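Local coordinates for D,D-dipeptidase/D,D-carboxypeptidase (Enterococcus faecalis, PDB 4MUQ), which probably acts as a zinc-dependent D,D-peptidase of vancomycin resistance, cleaving D-Ala-D-Ala dipeptides and the terminal D-Ala of cell-wall precursors, at residues A[173-178]-A[203-208]; A[196-201]-A[215-220]; A[211-216]-A[246-251]. All coordinates share one frame; numbering follows the deposited sequence.

Contact 1: residues A[173-178]-A[203-208]; sequences GYPHSK and YLFEQA
P175 sets its CB over the centre of the F205 ring: the atom is 3.5 Å from the ring centroid and only 7° off the normal, a CH-pi contact over the face. The two side chains slide past each other in opposite directions, and P175 CG lies farther from the ring, 4.0 Å from F205 CG.

Two further groups reach the rim of the same ring. Y174 OH comes to within 3.3 Å of F205 CE2, near the ring plane; the two aromatic planes stand 85° apart with centroids 5.5 Å from each other. K178 adds aliphatic packing, its CG lying 4.0 Å from F205 CZ.

In the fold, this joins the N-terminus of helix 176-183, where P175 follows a cis peptide bond and occupies the N-cap position, to the outermost strand 203-205 of the C-terminal antiparallel sheet. P175 and F205 also both touch I213 of the adjacent strand.

Among the polar groups, Y174 OH is 3.4 Å from OE1 of Q207, a poorly ordered residue. While CB and CG of K178 pack at the edge of the F205 ring, its NZ forms a salt bridge with D145 and a hydrogen bond with Q181.

Contact 2: residues A[196-201]-A[215-220]; sequences AYLEDN and IYYVPA
Y217 N donates to Y197 O over 2.8 Å in a nearly straight bond (168° at the hydrogen), the sole direct hydrogen bond between 196-201 and 215-220. It holds the loop that follows helix 187-194 against strand 213-219 of the C-terminal antiparallel sheet, just before the chain enters the edge strand 203-205. The same carbonyl oxygen also receives a CA-H...O contact from Y216, with Y216 CA 3.3 Å from Y197 O. One water bridges the two backbones, accepting from E199 N and donating to Y217 O.

Side chains pack around these bonds. E199 runs beside Y216 and points the same way, its CG over one face of the ring and 4.2 Å from the centroid. A chi1 of 62° puts Y216 CG between the backbone N and the carbonyl carbon, and the ring then meets CA, CB and CG of E199. L198 instead meets Y217 at the ring edge, where L198 CD2 lies in the ring plane, 3.9 Å from Y217 CD2.

In the next shell, E199 OE2 forms a salt bridge with K228, Y217 OH is hydrogen-bonded to D243, and K202 makes a cation-pi contact with the Y216 ring. Within the loop, the side-chain amide of N201 links the end of the loop back to its start: its ND2 donates to A196 O in the carbonyl plane, while OD1 accepts from L198 N at 2.9 Å, with the donor 51° above the plane of the N201 carbonyl.

Contact 3: residues A[211-216]-A[246-251]; sequences AEIEIY and VVTIWR. With PE3 (3,6,9,12,15,18,21,24,27,30,33,36,39-tridecaoxahentetracontane-1,41-diol), chain I.
I213 and W250 face each other as a non-hydrogen-bonded pair, and I213 CD1 rests on the indole 3.7 Å from the centroid of its six-membered ring, 19° off the normal. On the same face of the sheet I213 CG2 meets T248 CG2 at 3.5 Å, and I215 CG2 packs on V246 CG1. This side is tightly filled: I215 also touches helices 176-183 and 187-194, and T248 OG1 is hydrogen-bonded to H176 NE2. On the reverse face V247 CB sits over the Y216 ring, 3.9 Å from its centroid, with I249 CG1 at the ring edge; I227 and I229 of strand 224-230 touch this cluster.

At the end where A211 and R251 meet, the contact becomes more solvent-exposed. There the R251 chain bends at chi2, and its guanidinium grips a single carboxylate oxygen of E214 side-on: NH2 lies 2.6 Å and NE 2.9 Å from E214 OE1, both bonds in the guanidinium plane. The carboxylate is turned 35° from that plane; NH2 meets OE1 nearly along its C-O axis, whereas NE comes from the anti side, tilted out of the carboxylate plane. The positive charge of this one guanidinium would probably favour the ionised carboxylate. A polyethylene glycol fragment lies over the indole face opposite I213, its C42 3.9 Å from W250 CZ2.

Backbone bonds run through both regions. E214 and I249 exchange a reciprocal pair, as do Y216 and V247, and R251 N donates to E212 O beyond them. Segments 213-216 and 246-250, whose axes approach to 4.7 Å with directions 166° apart, form the regular ladder of the two central strands in a four-stranded antiparallel sheet of order 1-2-4-3.

Overall arrangement
All three contacts converge on the C-terminal antiparallel sheet, in which strand 213-219 lies between 203-205 and 244-250. Contact 1 docks the start of helix 176-183 on the edge strand, contact 2 lays the loop after helix 187-194 on strand 213-219, and contact 3 pairs that strand with 244-250, holding the sheet itself together. Centres of contacts 1 and 3 are about 8 Å apart, those of 2 and 3 about 11 Å, and those of 1 and 2 about 16 Å. Along the chain contacts 1 and 2 interleave, whereas contact 1 closes before contact 3 opens; contacts 2 and 3 share I215 and Y216. All lie away from the zinc site.

Contact 1: residues A[173-178]-A[203-208]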
loop_
_atom_site.group_PDB
_atom_site.type_symbol
_atom_site.label_atom_id
_atom_site.label_comp_id
_atom_site.label_asym_id
_atom_site.label_seq_id
_atom_site.Cartn_x
_atom_site.Cartn_y
_atom_site.Cartn_z
ATOM N N GLY A 173 -5.943 0.993 0.685
ATOM C CA GLY A 173 -7.282 1.503 0.900
ATOM C C GLY A 173 -8.360 0.443 0.762
ATOM O O GLY A 173 -8.205 -0.534 0.026
ATOM N N TYR A 174 -9.447 0.638 1.492
ATOM C CA TYR A 174 -10.627 -0.205 1.370
ATOM C C TYR A 174 -11.429 0.294 0.166
ATOM O O TYR A 174 -11.517 1.499 -0.060
ATOM C CB TYR A 174 -11.448 -0.066 2.649
ATOM C CG TYR A 174 -12.624 -0.999 2.769
ATOM C CD1 TYR A 174 -12.463 -2.289 3.275
ATOM C CD2 TYR A 174 -13.897 -0.591 2.401
ATOM C CE1 TYR A 174 -13.539 -3.146 3.394
ATOM C CE2 TYR A 174 -14.985 -1.447 2.520
ATOM C CZ TYR A 174 -14.792 -2.720 3.017
ATOM O OH TYR A 174 -15.867 -3.574 3.139
ATOM N N PRO A 175 -12.052 -0.619 -0.605
ATOM C CA PRO A 175 -12.158 -2.073 -0.423
ATOM C C PRO A 175 -11.094 -2.859 -1.185
ATOM O O PRO A 175 -11.153 -4.097 -1.202
ATOM C CB PRO A 175 -13.532 -2.376 -1.025
ATOM C CG PRO A 175 -13.618 -1.409 -2.176
ATOM C CD PRO A 175 -12.908 -0.146 -1.710
ATOM N N HIS A 176 -10.140 -2.172 -1.803
ATOM C CA HIS A 176 -9.112 -2.850 -2.579
ATOM C C HIS A 176 -8.411 -3.933 -1.784
ATOM O O HIS A 176 -8.192 -5.028 -2.292
ATOM C CB HIS A 176 -8.109 -1.835 -3.126
ATOM C CG HIS A 176 -8.780 -0.683 -3.794
ATOM N ND1 HIS A 176 -9.340 -0.772 -5.055
ATOM C CD2 HIS A 176 -9.065 0.557 -3.340
ATOM C CE1 HIS A 176 -9.911 0.380 -5.356
ATOM N NE2 HIS A 176 -9.764 1.201 -4.330
ATOM N N SER A 177 -8.067 -3.633 -0.532
ATOM C CA SER A 177 -7.385 -4.612 0.310
ATOM C C SER A 177 -8.224 -5.862 0.545
ATOM O O SER A 177 -7.688 -6.975 0.640
ATOM C CB SER A 177 -6.992 -3.977 1.646
ATOM O OG SER A 177 -8.118 -3.424 2.284
ATOM N N LYS A 178 -9.536 -5.679 0.633
ATOM C CA LYS A 178 -10.449 -6.790 0.866
ATOM C C LYS A 178 -10.600 -7.633 -0.391
ATOM O O LYS A 178 -10.624 -8.867 -0.319
ATOM C CB LYS A 178 -11.814 -6.279 1.330
ATOM C CG LYS A 178 -12.737 -7.364 1.842
ATOM C CD LYS A 178 -12.164 -7.997 3.099
ATOM C CE LYS A 178 -13.157 -8.985 3.696
ATOM N NZ LYS A 178 -12.659 -9.542 4.984
ATOM N N TYR A 203 -16.341 -2.930 -11.779
ATOM C CA TYR A 203 -16.322 -3.964 -10.750
ATOM C C TYR A 203 -17.255 -3.544 -9.620
ATOM O O TYR A 203 -17.223 -2.393 -9.183
ATOM C CB TYR A 203 -14.895 -4.165 -10.206
ATOM C CG TYR A 203 -14.798 -5.250 -9.150
ATOM C CD1 TYR A 203 -14.570 -6.577 -9.507
ATOM C CD2 TYR A 203 -14.962 -4.955 -7.802
ATOM C CE1 TYR A 203 -14.489 -7.572 -8.549
ATOM C CE2 TYR A 203 -14.890 -5.950 -6.833
ATOM C CZ TYR A 203 -14.647 -7.248 -7.214
ATOM O OH TYR A 203 -14.577 -8.236 -6.255
ATOM N N LEU A 204 -18.069 -4.476 -9.138
ATOM C CA LEU A 204 -18.994 -4.187 -8.047
ATOM C C LEU A 204 -18.542 -4.835 -6.738
ATOM O O LEU A 204 -18.420 -6.058 -6.653
ATOM C CB LEU A 204 -20.410 -4.660 -8.394
ATOM C CG LEU A 204 -21.425 -4.495 -7.266
ATOM C CD1 LEU A 204 -21.591 -3.032 -6.916
ATOM C CD2 LEU A 204 -22.773 -5.103 -7.647
ATOM N N PHE A 205 -18.304 -4.011 -5.720
ATOM C CA PHE A 205 -18.007 -4.512 -4.379
ATOM C C PHE A 205 -19.188 -4.220 -3.465
ATOM O O PHE A 205 -19.597 -3.068 -3.299
ATOM C CB PHE A 205 -16.718 -3.875 -3.825
ATOM C CG PHE A 205 -16.338 -4.360 -2.441
ATOM C CD1 PHE A 205 -15.492 -5.450 -2.286
ATOM C CD2 PHE A 205 -16.836 -3.735 -1.306
ATOM C CE1 PHE A 205 -15.143 -5.907 -1.021
ATOM C CE2 PHE A 205 -16.497 -4.182 -0.036
ATOM C CZ PHE A 205 -15.649 -5.274 0.104
ATOM N N GLU A 206 -19.747 -5.269 -2.875
ATOM C CA GLU A 206 -20.875 -5.087 -1.980
ATOM C C GLU A 206 -20.847 -6.071 -0.820
ATOM O O GLU A 206 -20.535 -7.252 -0.995
ATOM C CB GLU A 206 -22.198 -5.218 -2.747
ATOM C CG GLU A 206 -22.437 -6.589 -3.355
ATOM C CD GLU A 206 -23.674 -6.636 -4.228
ATOM O OE1 GLU A 206 -24.496 -5.694 -4.166
ATOM O OE2 GLU A 206 -23.813 -7.612 -4.988
ATOM N N GLN A 207 -21.167 -5.572 0.367
ATOM C CA GLN A 207 -21.484 -6.445 1.491
ATOM C C GLN A 207 -22.517 -5.832 2.430
ATOM O O GLN A 207 -22.462 -4.638 2.741
ATOM C CB GLN A 207 -20.231 -6.870 2.266
ATOM C CG GLN A 207 -19.391 -5.731 2.826
ATOM C CD GLN A 207 -18.295 -6.220 3.767
ATOM O OE1 GLN A 207 -17.997 -5.578 4.774
ATOM N NE2 GLN A 207 -17.690 -7.358 3.436
ATOM N N ALA A 208 -23.460 -6.676 2.850
ATOM C CA ALA A 208 -24.465 -6.366 3.874
ATOM C C ALA A 208 -24.998 -4.937 3.880
ATOM O O ALA A 208 -25.203 -4.330 2.826
ATOM C CB ALA A 208 -23.939 -6.733 5.252
#

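Contact 2: residues A[196-201]-A[215-220]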
loop_
_atom_site.group_PDB
_atom_site.type_symbol
_atom_site.label_atom_id
_atom_site.label_comp_id
_atom_site.label_asym_id
_atom_site.label_seq_id
_atom_site.Cartn_x
_atom_site.Cartn_y
_atom_site.Cartn_z
ATOM N N ALA A 196 -9.348 -5.224 -16.262
ATOM C CA ALA A 196 -10.421 -5.937 -16.950
ATOM C C ALA A 196 -11.766 -5.252 -16.760
ATOM O O ALA A 196 -12.743 -5.603 -17.425
ATOM C CB ALA A 196 -10.496 -7.375 -16.465
ATOM N N TYR A 197 -11.821 -4.297 -15.839
ATOM C CA TYR A 197 -13.060 -3.592 -15.522
ATOM C C TYR A 197 -12.984 -2.115 -15.907
ATOM O O TYR A 197 -12.471 -1.293 -15.152
ATOM C CB TYR A 197 -13.383 -3.733 -14.033
ATOM C CG TYR A 197 -13.652 -5.159 -13.614
ATOM C CD1 TYR A 197 -14.924 -5.706 -13.722
ATOM C CD2 TYR A 197 -12.633 -5.965 -13.132
ATOM C CE1 TYR A 197 -15.173 -7.011 -13.353
ATOM C CE2 TYR A 197 -12.875 -7.274 -12.771
ATOM C CZ TYR A 197 -14.148 -7.786 -12.872
ATOM O OH TYR A 197 -14.387 -9.090 -12.504
ATOM N N LEU A 198 -13.493 -1.783 -17.086
ATOM C CA LEU A 198 -13.496 -0.400 -17.557
ATOM C C LEU A 198 -14.787 0.287 -17.130
ATOM O O LEU A 198 -15.625 -0.324 -16.474
ATOM C CB LEU A 198 -13.349 -0.366 -19.072
ATOM C CG LEU A 198 -12.194 -1.234 -19.561
ATOM C CD1 LEU A 198 -12.160 -1.266 -21.072
ATOM C CD2 LEU A 198 -10.889 -0.701 -19.012
ATOM N N GLU A 199 -14.955 1.554 -17.494
ATOM C CA GLU A 199 -16.115 2.305 -17.018
ATOM C C GLU A 199 -17.443 1.689 -17.444
ATOM O O GLU A 199 -18.451 1.809 -16.744
ATOM C CB GLU A 199 -16.048 3.759 -17.467
ATOM C CG GLU A 199 -17.135 4.622 -16.859
ATOM C CD GLU A 199 -17.080 6.043 -17.354
ATOM O OE1 GLU A 199 -16.077 6.392 -18.010
ATOM O OE2 GLU A 199 -18.033 6.804 -17.087
ATOM N N ASP A 200 -17.436 1.008 -18.584
ATOM C CA ASP A 200 -18.662 0.411 -19.092
ATOM C C ASP A 200 -18.848 -1.034 -18.631
ATOM O O ASP A 200 -19.836 -1.680 -18.973
ATOM C CB ASP A 200 -18.738 0.543 -20.613
ATOM C CG ASP A 200 -18.893 1.988 -21.061
ATOM O OD1 ASP A 200 -19.471 2.790 -20.295
ATOM O OD2 ASP A 200 -18.437 2.323 -22.176
ATOM N N ASN A 201 -17.895 -1.535 -17.849
ATOM C CA ASN A 201 -18.082 -2.782 -17.109
ATOM C C ASN A 201 -17.359 -2.711 -15.765
ATOM O O ASN A 201 -16.340 -3.367 -15.535
ATOM C CB ASN A 201 -17.686 -4.024 -17.927
ATOM C CG ASN A 201 -16.193 -4.100 -18.218
ATOM O OD1 ASN A 201 -15.575 -3.127 -18.654
ATOM N ND2 ASN A 201 -15.604 -5.267 -17.963
ATOM N N ILE A 215 -15.678 0.015 -8.791
ATOM C CA ILE A 215 -14.278 0.285 -9.098
ATOM C C ILE A 215 -14.042 0.038 -10.584
ATOM O O ILE A 215 -14.551 -0.940 -11.148
ATOM C CB ILE A 215 -13.361 -0.643 -8.304
ATOM C CG1 ILE A 215 -13.620 -0.484 -6.810
ATOM C CG2 ILE A 215 -11.899 -0.332 -8.584
ATOM C CD1 ILE A 215 -12.934 -1.523 -5.977
ATOM N N TYR A 216 -13.292 0.928 -11.225
ATOM C CA TYR A 216 -12.955 0.727 -12.629
ATOM C C TYR A 216 -11.629 1.369 -13.006
ATOM O O TYR A 216 -11.132 2.269 -12.320
ATOM C CB TYR A 216 -14.092 1.177 -13.569
ATOM C CG TYR A 216 -14.466 2.643 -13.508
ATOM C CD1 TYR A 216 -13.985 3.544 -14.455
ATOM C CD2 TYR A 216 -15.315 3.123 -12.519
ATOM C CE1 TYR A 216 -14.337 4.878 -14.413
ATOM C CE2 TYR A 216 -15.673 4.457 -12.469
ATOM C CZ TYR A 216 -15.178 5.329 -13.419
ATOM O OH TYR A 216 -15.530 6.660 -13.377
ATOM N N TYR A 217 -11.063 0.877 -14.101
ATOM C CA TYR A 217 -9.792 1.352 -14.616
ATOM C C TYR A 217 -10.020 2.293 -15.790
ATOM O O TYR A 217 -10.926 2.080 -16.594
ATOM C CB TYR A 217 -8.955 0.155 -15.068
ATOM C CG TYR A 217 -7.702 0.520 -15.825
ATOM C CD1 TYR A 217 -6.566 0.971 -15.157
ATOM C CD2 TYR A 217 -7.649 0.402 -17.205
ATOM C CE1 TYR A 217 -5.423 1.296 -15.852
ATOM C CE2 TYR A 217 -6.509 0.729 -17.903
ATOM C CZ TYR A 217 -5.396 1.175 -17.216
ATOM O OH TYR A 217 -4.259 1.496 -17.922
ATOM N N VAL A 218 -9.197 3.337 -15.867
ATOM C CA VAL A 218 -9.211 4.283 -16.972
ATOM C C VAL A 218 -7.784 4.426 -17.488
ATOM O O VAL A 218 -6.908 4.878 -16.758
ATOM C CB VAL A 218 -9.716 5.671 -16.522
ATOM C CG1 VAL A 218 -9.693 6.653 -17.685
ATOM C CG2 VAL A 218 -11.118 5.575 -15.939
ATOM N N PRO A 219 -7.528 4.026 -18.738
ATOM C CA PRO A 219 -6.168 4.186 -19.270
ATOM C C PRO A 219 -5.787 5.659 -19.444
ATOM O O PRO A 219 -6.616 6.476 -19.850
ATOM C CB PRO A 219 -6.255 3.510 -20.643
ATOM C CG PRO A 219 -7.699 3.645 -21.040
ATOM C CD PRO A 219 -8.461 3.491 -19.749
ATOM N N ALA A 220 -4.538 5.998 -19.152
ATOM C CA ALA A 220 -4.082 7.373 -19.317
ATOM C C ALA A 220 -3.846 7.705 -20.780
ATOM O O ALA A 220 -3.247 6.923 -21.522
ATOM C CB ALA A 220 -2.813 7.615 -18.516
HETATM O O HOH W 1 -12.548 3.082 -18.572
#

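Contact 3: residues A[211-216]-A[246-251]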
loop_
_atom_site.group_PDB
_atom_site.type_symbol
_atom_site.label_atom_id
_atom_site.label_comp_id
_atom_site.label_asym_id
_atom_site.label_seq_id
_atom_site.Cartn_x
_atom_site.Cartn_y
_atom_site.Cartn_z
ATOM N N ALA A 211 -23.123 0.775 1.861
ATOM C CA ALA A 211 -23.397 1.035 0.453
ATOM C C ALA A 211 -22.518 0.210 -0.492
ATOM O O ALA A 211 -21.485 -0.339 -0.097
ATOM C CB ALA A 211 -23.257 2.517 0.156
ATOM N N GLU A 212 -22.948 0.125 -1.747
ATOM C CA GLU A 212 -22.172 -0.539 -2.781
ATOM C C GLU A 212 -21.011 0.343 -3.201
ATOM O O GLU A 212 -21.100 1.571 -3.152
ATOM C CB GLU A 212 -23.053 -0.830 -3.995
ATOM C CG GLU A 212 -24.148 -1.840 -3.729
ATOM C CD GLU A 212 -25.200 -1.848 -4.816
ATOM O OE1 GLU A 212 -25.590 -0.751 -5.272
ATOM O OE2 GLU A 212 -25.639 -2.949 -5.212
ATOM N N ILE A 213 -19.922 -0.292 -3.615
ATOM C CA ILE A 213 -18.773 0.427 -4.133
ATOM C C ILE A 213 -18.455 -0.107 -5.521
ATOM O O ILE A 213 -18.410 -1.319 -5.728
ATOM C CB ILE A 213 -17.542 0.242 -3.224
ATOM C CG1 ILE A 213 -17.868 0.699 -1.797
ATOM C CG2 ILE A 213 -16.325 0.965 -3.801
ATOM C CD1 ILE A 213 -16.806 0.312 -0.776
ATOM N N GLU A 214 -18.262 0.796 -6.473
ATOM C CA GLU A 214 -17.847 0.403 -7.814
ATOM C C GLU A 214 -16.423 0.846 -8.071
ATOM O O GLU A 214 -16.000 1.914 -7.614
ATOM C CB GLU A 214 -18.770 0.997 -8.872
ATOM C CG GLU A 214 -20.149 0.372 -8.897
ATOM C CD GLU A 214 -20.962 0.826 -10.088
ATOM O OE1 GLU A 214 -21.364 2.006 -10.114
ATOM O OE2 GLU A 214 -21.194 0.000 -10.999
ATOM N N ILE A 215 -15.678 0.015 -8.791
ATOM C CA ILE A 215 -14.278 0.285 -9.098
ATOM C C ILE A 215 -14.042 0.038 -10.584
ATOM O O ILE A 215 -14.551 -0.940 -11.148
ATOM C CB ILE A 215 -13.361 -0.643 -8.304
ATOM C CG1 ILE A 215 -13.620 -0.484 -6.810
ATOM C CG2 ILE A 215 -11.899 -0.332 -8.584
ATOM C CD1 ILE A 215 -12.934 -1.523 -5.977
ATOM N N TYR A 216 -13.292 0.928 -11.225
ATOM C CA TYR A 216 -12.955 0.727 -12.629
ATOM C C TYR A 216 -11.629 1.369 -13.006
ATOM O O TYR A 216 -11.132 2.269 -12.320
ATOM C CB TYR A 216 -14.092 1.177 -13.569
ATOM C CG TYR A 216 -14.466 2.643 -13.508
ATOM C CD1 TYR A 216 -13.985 3.544 -14.455
ATOM C CD2 TYR A 216 -15.315 3.123 -12.519
ATOM C CE1 TYR A 216 -14.337 4.878 -14.413
ATOM C CE2 TYR A 216 -15.673 4.457 -12.469
ATOM C CZ TYR A 216 -15.178 5.329 -13.419
ATOM O OH TYR A 216 -15.530 6.660 -13.377
ATOM N N VAL A 246 -7.197 4.197 -11.351
ATOM C CA VAL A 246 -8.247 3.395 -10.753
ATOM C C VAL A 246 -9.205 4.326 -10.019
ATOM O O VAL A 246 -8.786 5.134 -9.174
ATOM C CB VAL A 246 -7.675 2.354 -9.786
ATOM C CG1 VAL A 246 -8.801 1.572 -9.118
ATOM C CG2 VAL A 246 -6.760 1.414 -10.540
ATOM N N VAL A 247 -10.484 4.213 -10.349
ATOM C CA VAL A 247 -11.522 5.067 -9.794
ATOM C C VAL A 247 -12.408 4.247 -8.863
ATOM O O VAL A 247 -12.880 3.164 -9.240
ATOM C CB VAL A 247 -12.393 5.683 -10.919
ATOM C CG1 VAL A 247 -13.464 6.588 -10.336
ATOM C CG2 VAL A 247 -11.508 6.440 -11.905
ATOM N N THR A 248 -12.640 4.769 -7.658
ATOM C CA THR A 248 -13.469 4.108 -6.658
ATOM C C THR A 248 -14.651 5.011 -6.335
ATOM O O THR A 248 -14.469 6.149 -5.906
ATOM C CB THR A 248 -12.659 3.808 -5.364
ATOM O OG1 THR A 248 -11.513 3.016 -5.696
ATOM C CG2 THR A 248 -13.506 3.045 -4.364
ATOM N N ILE A 249 -15.862 4.507 -6.561
ATOM C CA ILE A 249 -17.077 5.287 -6.366
ATOM C C ILE A 249 -17.922 4.655 -5.272
ATOM O O ILE A 249 -18.248 3.473 -5.345
ATOM C CB ILE A 249 -17.929 5.320 -7.652
ATOM C CG1 ILE A 249 -17.111 5.811 -8.848
ATOM C CG2 ILE A 249 -19.185 6.160 -7.440
ATOM C CD1 ILE A 249 -16.594 7.208 -8.691
ATOM N N TRP A 250 -18.271 5.441 -4.261
ATOM C CA TRP A 250 -19.098 4.965 -3.169
ATOM C C TRP A 250 -20.539 5.392 -3.450
ATOM O O TRP A 250 -20.845 6.585 -3.554
ATOM C CB TRP A 250 -18.570 5.497 -1.829
ATOM C CG TRP A 250 -17.106 5.143 -1.587
ATOM C CD1 TRP A 250 -16.025 5.530 -2.340
ATOM C CD2 TRP A 250 -16.576 4.339 -0.522
ATOM N NE1 TRP A 250 -14.865 5.013 -1.811
ATOM C CE2 TRP A 250 -15.176 4.280 -0.695
ATOM C CE3 TRP A 250 -17.152 3.667 0.564
ATOM C CZ2 TRP A 250 -14.344 3.571 0.176
ATOM C CZ3 TRP A 250 -16.326 2.966 1.427
ATOM C CH2 TRP A 250 -14.938 2.923 1.228
ATOM N N ARG A 251 -21.413 4.403 -3.613
ATOM C CA ARG A 251 -22.792 4.641 -4.030
ATOM C C ARG A 251 -23.682 5.088 -2.879
ATOM O O ARG A 251 -23.302 4.987 -1.716
ATOM C CB ARG A 251 -23.368 3.385 -4.686
ATOM C CG ARG A 251 -22.755 3.068 -6.042
ATOM C CD ARG A 251 -22.957 4.231 -6.998
ATOM N NE ARG A 251 -22.606 3.890 -8.373
ATOM C CZ ARG A 251 -22.886 4.662 -9.418
ATOM N NH1 ARG A 251 -23.518 5.812 -9.238
ATOM N NH2 ARG A 251 -22.537 4.286 -10.643
HETATM O O43 PE3 I . -15.911 7.499 2.758
HETATM C C42 PE3 I . -14.792 6.655 2.463
HETATM C C41 PE3 I . -13.544 7.496 2.168
HETATM O O40 PE3 I . -13.752 8.368 1.034
HETATM C C39 PE3 I . -12.550 9.134 0.785
HETATM C C38 PE3 I . -12.682 10.091 -0.405
HETATM O O37 PE3 I . -13.732 11.052 -0.201
#